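Local atomic coordinates of 3-hydroxyisobutyrate dehydrogenase family protein (Geobacter sulfurreducens, PDB entry 3PDU), a protein that binds NADP+ and acts as a beta-hydroxyacid dehydrogenase with succinic semialdehyde reductase activity, probably interconverting succinic semialdehyde and gamma-hydroxybutyrate. Residues G80-I85 with T110-R115; D98-T103 with G248-Q253; S142-A147 with C158-E163. One frame throughout, in Å; residues are numbered along the deposited sequence. Where two conformers were deposited one is given.

Overall arrangement
Interactions 1 and 2 sit toward the two ends of helix 99-111, about 24 Å apart between centres. At its C-terminal end, interaction 1 joins the helix exit to the loop 80-85 by apolar packing, a guanidinium lying over a carbonyl, and a water. Interaction 2, at the N-terminal end, is ionic and links the Rossmann-type domain to helix 234-251 of the all-helical part of the chain. Both are partly buried. Interaction 3 is a surface contact and largely aromatic, laying helix 141-146 against the outermost strand 157-160. It touches interaction 1 directly: R115 NH1 forms a salt bridge with D146 OD2, 3.0 Å away. Interactions 2 and 3 both reach the second subunit.

Interaction 1. Residues G80-I85 with T110-R115; sequences GVLEGI and TARGGR
R112 and G114, at the exit of helix 99-111, pack against L82 and I85 of the loop that leads into strand 90-93, a helix-end contact at the margin of the Rossmann-type nucleotide-binding domain. Taken in order, the second segment begins with T110, whose carbonyl oxygen accepts the bond from G113 N that belongs to the Schellman motif ending the helix. R112 then supplies the main side-chain contact. Its CB makes an apolar contact 3.9 Å from I85 CG2, while the chain beyond bends at chi2 (-87°) and runs across L82 at about a right angle. That bend lays the guanidinium over the L82 carbonyl: L82 O stands above one face of the group, offset toward its rim. Although R112 NE comes within 3.2 Å of L82 O, the angle is too poor for a hydrogen bond, so this is a polar contact over a face. L82 CB also touches the guanidinium, 3.8 Å from R112 NE, and the L82 side chain touches A108 and V109 of the same helix as well. Water 1 lies 2.8 Å from R112 O, to which it is a likely donor, with a weak, longer approach to I85 O. G113, at phi 89°, turns the chain out of the helix. G114 follows, and with no side chain there its CA can come to 4.0 Å from I85 CG1.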
loop_
_atom_site.group_PDB
_atom_site.type_symbol
_atom_site.label_atom_id
_atom_site.label_comp_id
_atom_site.label_asym_id
_atom_site.label_seq_id
_atom_site.Cartn_x
_atom_site.Cartn_y
_atom_site.Cartn_z
ATOM N N GLY A 80 -23.122 21.952 26.997
ATOM C CA GLY A 80 -23.074 20.595 26.480
ATOM C C GLY A 80 -23.745 19.590 27.394
ATOM O O GLY A 80 -24.344 19.966 28.394
ATOM N N VAL A 81 -23.642 18.309 27.050
ATOM C CA VAL A 81 -24.328 17.246 27.785
ATOM C C VAL A 81 -24.052 17.280 29.291
ATOM O O VAL A 81 -24.964 17.125 30.103
ATOM C CB VAL A 81 -23.964 15.856 27.216
ATOM C CG1 VAL A 81 -24.480 14.715 28.123
ATOM C CG2 VAL A 81 -24.511 15.713 25.778
ATOM N N LEU A 82 -22.799 17.483 29.662
ATOM C CA LEU A 82 -22.409 17.382 31.062
ATOM C C LEU A 82 -23.035 18.473 31.931
ATOM O O LEU A 82 -23.159 18.301 33.144
ATOM C CB LEU A 82 -20.890 17.412 31.201
ATOM C CG LEU A 82 -20.087 16.292 30.533
ATOM C CD1 LEU A 82 -18.599 16.531 30.782
ATOM C CD2 LEU A 82 -20.500 14.904 31.012
ATOM N N GLU A 83 -23.443 19.581 31.316
ATOM C CA GLU A 83 -24.058 20.679 32.068
ATOM C C GLU A 83 -25.527 20.405 32.384
ATOM O O GLU A 83 -26.143 21.126 33.158
ATOM C CB GLU A 83 -23.930 22.008 31.315
ATOM C CG GLU A 83 -22.492 22.466 31.103
ATOM C CD GLU A 83 -22.397 23.907 30.609
ATOM O OE1 GLU A 83 -23.456 24.541 30.392
ATOM O OE2 GLU A 83 -21.264 24.409 30.437
ATOM N N GLY A 84 -26.092 19.369 31.775
ATOM C CA GLY A 84 -27.483 19.028 32.018
ATOM C C GLY A 84 -27.742 17.626 32.552
ATOM O O GLY A 84 -28.687 17.424 33.307
ATOM N N ILE A 85 -26.921 16.654 32.161
ATOM C CA ILE A 85 -27.160 15.259 32.551
ATOM C C ILE A 85 -26.984 15.068 34.055
ATOM O O ILE A 85 -26.242 15.806 34.694
ATOM C CB ILE A 85 -26.228 14.282 31.804
ATOM C CG1 ILE A 85 -26.810 12.861 31.812
ATOM C CG2 ILE A 85 -24.820 14.309 32.402
ATOM C CD1 ILE A 85 -27.879 12.627 30.771
ATOM N N THR A 110 -21.009 9.516 33.764
ATOM C CA THR A 110 -21.192 8.734 34.980
ATOM C C THR A 110 -20.829 9.544 36.226
ATOM O O THR A 110 -21.500 9.455 37.256
ATOM C CB THR A 110 -20.368 7.433 34.953
ATOM O OG1 THR A 110 -20.748 6.654 33.814
ATOM C CG2 THR A 110 -20.630 6.613 36.218
ATOM N N ALA A 111 -19.778 10.350 36.125
ATOM C CA ALA A 111 -19.330 11.140 37.258
ATOM C C ALA A 111 -20.323 12.254 37.588
ATOM O O ALA A 111 -20.340 12.755 38.708
ATOM C CB ALA A 111 -17.934 11.707 37.008
ATOM N N ARG A 112 -21.149 12.633 36.612
ATOM C CA ARG A 112 -22.195 13.626 36.829
ATOM C C ARG A 112 -23.478 12.974 37.327
ATOM O O ARG A 112 -24.476 13.651 37.554
ATOM C CB ARG A 112 -22.489 14.397 35.541
ATOM C CG ARG A 112 -21.359 15.286 35.069
ATOM C CD ARG A 112 -21.418 16.661 35.720
ATOM N NE ARG A 112 -20.583 17.618 34.997
ATOM C CZ ARG A 112 -20.633 18.937 35.155
ATOM N NH1 ARG A 112 -21.487 19.474 36.018
ATOM N NH2 ARG A 112 -19.831 19.722 34.444
ATOM N N GLY A 113 -23.459 11.656 37.473
ATOM C CA GLY A 113 -24.625 10.937 37.946
ATOM C C GLY A 113 -25.577 10.489 36.851
ATOM O O GLY A 113 -26.715 10.126 37.132
ATOM N N GLY A 114 -25.117 10.512 35.601
ATOM C CA GLY A 114 -25.923 10.039 34.491
ATOM C C GLY A 114 -25.595 8.586 34.205
ATOM O O GLY A 114 -24.681 8.035 34.810
ATOM N N ARG A 115 -26.358 7.948 33.323
ATOM C CA ARG A 115 -25.974 6.629 32.822
ATOM C C ARG A 115 -25.558 6.753 31.369
ATOM O O ARG A 115 -26.145 7.549 30.628
ATOM C CB ARG A 115 -27.130 5.631 32.963
ATOM C CG ARG A 115 -27.558 5.372 34.409
ATOM C CD ARG A 115 -28.765 4.444 34.469
ATOM N NE ARG A 115 -29.960 5.071 33.911
ATOM C CZ ARG A 115 -31.012 4.402 33.451
ATOM N NH1 ARG A 115 -31.017 3.077 33.470
ATOM N NH2 ARG A 115 -32.062 5.057 32.963
HETATM O O HOH W 1 -25.393 16.300 37.862
#

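Interaction 2. Residues D98-T103 with G248-Q253; sequences DDETST and GDRLGQ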
loop_
_atom_site.group_PDB
_atom_site.type_symbol
_atom_site.label_atom_id
_atom_site.label_comp_id
_atom_site.label_asym_id
_atom_site.label_seq_id
_atom_site.Cartn_x
_atom_site.Cartn_y
_atom_site.Cartn_z
ATOM N N ASP A 98 -14.007 6.575 18.165
ATOM C CA ASP A 98 -13.054 5.611 18.719
ATOM C C ASP A 98 -13.423 5.242 20.156
ATOM O O ASP A 98 -14.175 5.965 20.819
ATOM C CB ASP A 98 -11.652 6.207 18.710
ATOM C CG ASP A 98 -11.562 7.469 19.532
ATOM O OD1 ASP A 98 -12.072 8.526 19.084
ATOM O OD2 ASP A 98 -10.980 7.409 20.632
ATOM N N ASP A 99 -12.862 4.132 20.639
ATOM C CA ASP A 99 -13.133 3.635 21.979
ATOM C C ASP A 99 -12.583 4.544 23.077
ATOM O O ASP A 99 -13.110 4.561 24.180
ATOM C CB ASP A 99 -12.629 2.189 22.170
ATOM C CG ASP A 99 -11.164 2.004 21.784
ATOM O OD1 ASP A 99 -10.662 2.725 20.901
ATOM O OD2 ASP A 99 -10.514 1.099 22.345
ATOM N N GLU A 100 -11.534 5.310 22.788
ATOM C CA GLU A 100 -11.022 6.231 23.807
ATOM C C GLU A 100 -11.995 7.391 24.041
ATOM O O GLU A 100 -12.196 7.830 25.176
ATOM C CB GLU A 100 -9.605 6.714 23.462
ATOM C CG GLU A 100 -8.610 5.549 23.385
ATOM C CD GLU A 100 -7.148 5.971 23.493
ATOM O OE1 GLU A 100 -6.738 6.923 22.797
ATOM O OE2 GLU A 100 -6.404 5.325 24.261
ATOM N N THR A 101 -12.616 7.864 22.968
ATOM C CA THR A 101 -13.635 8.912 23.058
ATOM C C THR A 101 -14.887 8.441 23.808
ATOM O O THR A 101 -15.352 9.106 24.745
ATOM C CB THR A 101 -14.014 9.443 21.646
ATOM O OG1 THR A 101 -12.893 10.134 21.089
ATOM C CG2 THR A 101 -15.209 10.400 21.697
ATOM N N SER A 102 -15.442 7.301 23.408
ATOM C CA SER A 102 -16.628 6.799 24.087
ATOM C C SER A 102 -16.353 6.520 25.576
ATOM O O SER A 102 -17.191 6.815 26.424
ATOM C CB SER A 102 -17.239 5.589 23.369
ATOM O OG SER A 102 -16.362 4.482 23.386
ATOM N N THR A 103 -15.181 5.975 25.888
ATOM C CA THR A 103 -14.829 5.727 27.286
ATOM C C THR A 103 -14.778 7.027 28.076
ATOM O O THR A 103 -15.312 7.103 29.184
ATOM C CB THR A 103 -13.480 4.992 27.433
ATOM O OG1 THR A 103 -13.602 3.668 26.906
ATOM C CG2 THR A 103 -13.077 4.907 28.900
ATOM N N GLY A 248 -5.631 0.011 15.406
ATOM C CA GLY A 248 -4.591 -0.956 15.113
ATOM C C GLY A 248 -3.230 -0.543 15.663
ATOM O O GLY A 248 -2.477 -1.369 16.191
ATOM N N ASP A 249 -2.912 0.741 15.541
ATOM C CA ASP A 249 -1.672 1.282 16.093
ATOM C C ASP A 249 -1.613 1.011 17.610
ATOM O O ASP A 249 -0.639 0.440 18.111
ATOM C CB ASP A 249 -1.596 2.793 15.771
ATOM C CG ASP A 249 -0.249 3.411 16.104
ATOM O OD1 ASP A 249 0.353 3.044 17.124
ATOM O OD2 ASP A 249 0.204 4.297 15.347
ATOM N N ARG A 250 -2.668 1.390 18.331
ATOM C CA ARG A 250 -2.735 1.184 19.788
ATOM C C ARG A 250 -2.645 -0.285 20.205
ATOM O O ARG A 250 -2.052 -0.609 21.232
ATOM C CB ARG A 250 -4.022 1.780 20.377
ATOM C CG ARG A 250 -4.093 3.295 20.291
ATOM C CD ARG A 250 -5.223 3.886 21.147
ATOM N NE ARG A 250 -6.566 3.500 20.703
ATOM C CZ ARG A 250 -7.231 4.093 19.713
ATOM N NH1 ARG A 250 -6.678 5.101 19.042
ATOM N NH2 ARG A 250 -8.457 3.681 19.390
ATOM N N LEU A 251 -3.247 -1.167 19.420
ATOM C CA LEU A 251 -3.224 -2.602 19.739
ATOM C C LEU A 251 -2.031 -3.343 19.157
ATOM O O LEU A 251 -1.895 -4.549 19.346
ATOM C CB LEU A 251 -4.519 -3.278 19.283
ATOM C CG LEU A 251 -5.783 -2.771 19.982
ATOM C CD1 LEU A 251 -7.028 -3.413 19.380
ATOM C CD2 LEU A 251 -5.705 -3.028 21.492
ATOM N N GLY A 252 -1.165 -2.638 18.445
ATOM C CA GLY A 252 -0.020 -3.282 17.828
ATOM C C GLY A 252 -0.425 -4.233 16.713
ATOM O O GLY A 252 0.222 -5.260 16.500
ATOM N N GLN A 253 -1.504 -3.896 16.008
ATOM C CA GLN A 253 -2.015 -4.716 14.907
ATOM C C GLN A 253 -1.761 -4.040 13.560
ATOM O O GLN A 253 -2.405 -3.053 13.241
ATOM C CB GLN A 253 -3.528 -4.915 15.063
ATOM C CG GLN A 253 -4.171 -5.614 13.871
ATOM C CD GLN A 253 -3.683 -7.043 13.736
ATOM O OE1 GLN A 253 -3.819 -7.824 14.666
ATOM N NE2 GLN A 253 -3.116 -7.391 12.580
HETATM O O HOH W 2 -7.859 1.438 22.248
#
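R250 reaches from the last turns of helix 234-251 to D99 and E100 in the first turn of helix 99-111, a charged contact between the Rossmann-type domain and the helical part of the chain. D99 and R250 reach out head-on and meet in a salt bridge: R250 NH2 donates to D99 OD1 over 2.8 Å, nearly in line with the acceptor's C-O bond. The bond is bent, with an N-H...O angle of 133°, and OD1 is tilted 26° from the guanidinium plane. E100 uses a different geometry. Its side chain runs alongside R250, pointing the other way, and the carboxylate stacks on the guanidinium with the planes only 11° apart. E100 OE2 is 4.0 Å from R250 NE and off the plane of the group, so any attraction is probably electrostatic, with no N-H directed at the oxygen. The bend of R250 at chi3 presents an edge of the guanidinium to D99 and a face to E100. D99 OD2 also forms a salt bridge with R169 NE, which probably helps to fix the carboxylate, and R250 NH1 binds a glycerol probably taken from the crystallisation liquor. D98 caps the N-terminus of helix 99-111, OD2 accepting from T101 N at 2.9 Å, above the carboxylate plane. Water 2 completes the link in the plane of the guanidinium, accepting from R250 NE at 2.9 Å and donating to D99 OD2 at 2.7 Å.

Interaction 3. Residues S142-A147 with C158-E163; sequences SLFTDA and CLHLGE
F144 and H160 form the close-packed part of this contact, in an edge-to-face pair: the imidazole edge is turned toward the phenyl face, with centroids 5.2 Å apart and planes at 77°. H160 CB also makes a CH-pi contact, 3.9 Å from the F144 ring centroid and 10° off the normal, thus almost over its centre. With CG anti to the backbone N, F144 extends from its helix to the strand, and H160 CD2 comes to 3.8 Å from F144 CG. The carbonyl oxygen of L159 approaches the phenyl ring just as closely, L159 O lying 3.8 Å from F144 CE1. The imidazole is also anchored at its far end, where NE2 is hydrogen-bonded to G139 O. Here helix 141-146 packs on strand 157-160, the outermost strand of the mixed sheet on this side of the Rossmann-type domain; the axes of residues 142-146 and 158-160 run nearly antiparallel, at 167°. Toward the partly exposed C158 the fit is looser. C158 O lies at the phenyl edge, 4.3 Å from F144 CZ, and F151 of helix 148-154 touches both F144 and C158. The L159 side chain, also partly exposed, points away from the helix and packs on V205 of the second subunit.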
loop_
_atom_site.group_PDB
_atom_site.type_symbol
_atom_site.label_atom_id
_atom_site.label_comp_id
_atom_site.label_asym_id
_atom_site.label_seq_id
_atom_site.Cartn_x
_atom_site.Cartn_y
_atom_site.Cartn_z
ATOM N N SER A 142 -28.738 -1.396 32.613
ATOM C CA SER A 142 -30.060 -0.876 32.936
ATOM C C SER A 142 -30.527 0.115 31.867
ATOM O O SER A 142 -31.714 0.157 31.525
ATOM C CB SER A 142 -30.091 -0.232 34.330
ATOM O OG SER A 142 -29.409 1.018 34.349
ATOM N N LEU A 143 -29.604 0.903 31.329
ATOM C CA LEU A 143 -29.974 1.849 30.269
ATOM C C LEU A 143 -30.289 1.116 28.957
ATOM O O LEU A 143 -31.242 1.461 28.249
ATOM C CB LEU A 143 -28.883 2.900 30.054
ATOM C CG LEU A 143 -29.094 3.957 28.953
ATOM C CD1 LEU A 143 -30.442 4.674 29.092
ATOM C CD2 LEU A 143 -27.941 4.976 28.971
ATOM N N PHE A 144 -29.490 0.107 28.633
ATOM C CA PHE A 144 -29.782 -0.736 27.472
ATOM C C PHE A 144 -31.222 -1.268 27.570
ATOM O O PHE A 144 -31.994 -1.215 26.612
ATOM C CB PHE A 144 -28.765 -1.891 27.412
ATOM C CG PHE A 144 -28.969 -2.831 26.258
ATOM C CD1 PHE A 144 -28.508 -2.504 24.989
ATOM C CD2 PHE A 144 -29.618 -4.043 26.441
ATOM C CE1 PHE A 144 -28.686 -3.381 23.916
ATOM C CE2 PHE A 144 -29.808 -4.919 25.374
ATOM C CZ PHE A 144 -29.343 -4.585 24.114
ATOM N N THR A 145 -31.584 -1.771 28.742
ATOM C CA THR A 145 -32.913 -2.325 28.964
ATOM C C THR A 145 -33.999 -1.250 28.821
ATOM O O THR A 145 -34.988 -1.453 28.109
ATOM C CB THR A 145 -33.007 -3.001 30.355
ATOM O OG1 THR A 145 -32.141 -4.141 30.375
ATOM C CG2 THR A 145 -34.431 -3.461 30.636
ATOM N N ASP A 146 -33.801 -0.116 29.492
ATOM C CA ASP A 146 -34.751 1.004 29.471
ATOM C C ASP A 146 -35.021 1.538 28.068
ATOM O O ASP A 146 -36.115 2.041 27.780
ATOM C CB ASP A 146 -34.246 2.162 30.353
ATOM C CG ASP A 146 -34.404 1.881 31.845
ATOM O OD1 ASP A 146 -35.095 0.902 32.204
ATOM O OD2 ASP A 146 -33.844 2.649 32.660
ATOM N N ALA A 147 -34.019 1.459 27.197
ATOM C CA ALA A 147 -34.149 2.015 25.848
ATOM C C ALA A 147 -34.738 1.005 24.856
ATOM O O ALA A 147 -34.858 1.294 23.663
ATOM C CB ALA A 147 -32.785 2.513 25.347
ATOM N N CYS A 158 -30.320 -5.820 17.972
ATOM C CA CYS A 158 -29.616 -5.062 19.000
ATOM C C CYS A 158 -28.774 -5.985 19.855
ATOM O O CYS A 158 -29.283 -6.913 20.457
ATOM C CB CYS A 158 -30.610 -4.314 19.886
ATOM S SG CYS A 158 -31.578 -3.081 19.010
ATOM N N LEU A 159 -27.469 -5.734 19.889
ATOM C CA LEU A 159 -26.574 -6.537 20.708
ATOM C C LEU A 159 -26.008 -5.682 21.826
ATOM O O LEU A 159 -25.791 -4.488 21.641
ATOM C CB LEU A 159 -25.423 -7.085 19.867
ATOM C CG LEU A 159 -25.804 -8.008 18.716
ATOM C CD1 LEU A 159 -24.576 -8.319 17.894
ATOM C CD2 LEU A 159 -26.444 -9.282 19.255
ATOM N N HIS A 160 -25.774 -6.295 22.982
ATOM C CA HIS A 160 -25.000 -5.653 24.035
ATOM C C HIS A 160 -23.662 -6.376 24.126
ATOM O O HIS A 160 -23.612 -7.584 24.380
ATOM C CB HIS A 160 -25.746 -5.683 25.372
ATOM C CG HIS A 160 -25.059 -4.916 26.460
ATOM N ND1 HIS A 160 -23.978 -5.418 27.154
ATOM C CD2 HIS A 160 -25.293 -3.683 26.968
ATOM C CE1 HIS A 160 -23.578 -4.529 28.046
ATOM N NE2 HIS A 160 -24.359 -3.468 27.954
ATOM N N LEU A 161 -22.579 -5.632 23.926
ATOM C CA LEU A 161 -21.268 -6.230 23.693
ATOM C C LEU A 161 -20.312 -6.129 24.886
ATOM O O LEU A 161 -19.132 -6.449 24.760
ATOM C CB LEU A 161 -20.618 -5.581 22.459
ATOM C CG LEU A 161 -21.373 -5.810 21.134
ATOM C CD1 LEU A 161 -20.876 -4.896 20.005
ATOM C CD2 LEU A 161 -21.282 -7.265 20.708
ATOM N N GLY A 162 -20.816 -5.672 26.026
ATOM C CA GLY A 162 -20.034 -5.638 27.251
ATOM C C GLY A 162 -19.700 -4.233 27.698
ATOM O O GLY A 162 -20.555 -3.348 27.669
ATOM N N GLU A 163 -18.454 -4.025 28.118
ATOM C CA GLU A 163 -18.009 -2.726 28.629
ATOM C C GLU A 163 -17.891 -1.657 27.541
ATOM O O GLU A 163 -17.675 -1.976 26.370
ATOM C CB GLU A 163 -16.648 -2.882 29.319
ATOM C CG GLU A 163 -16.588 -4.008 30.347
ATOM C CD GLU A 163 -17.006 -3.566 31.742
ATOM O OE1 GLU A 163 -17.684 -2.525 31.871
ATOM O OE2 GLU A 163 -16.652 -4.267 32.716
#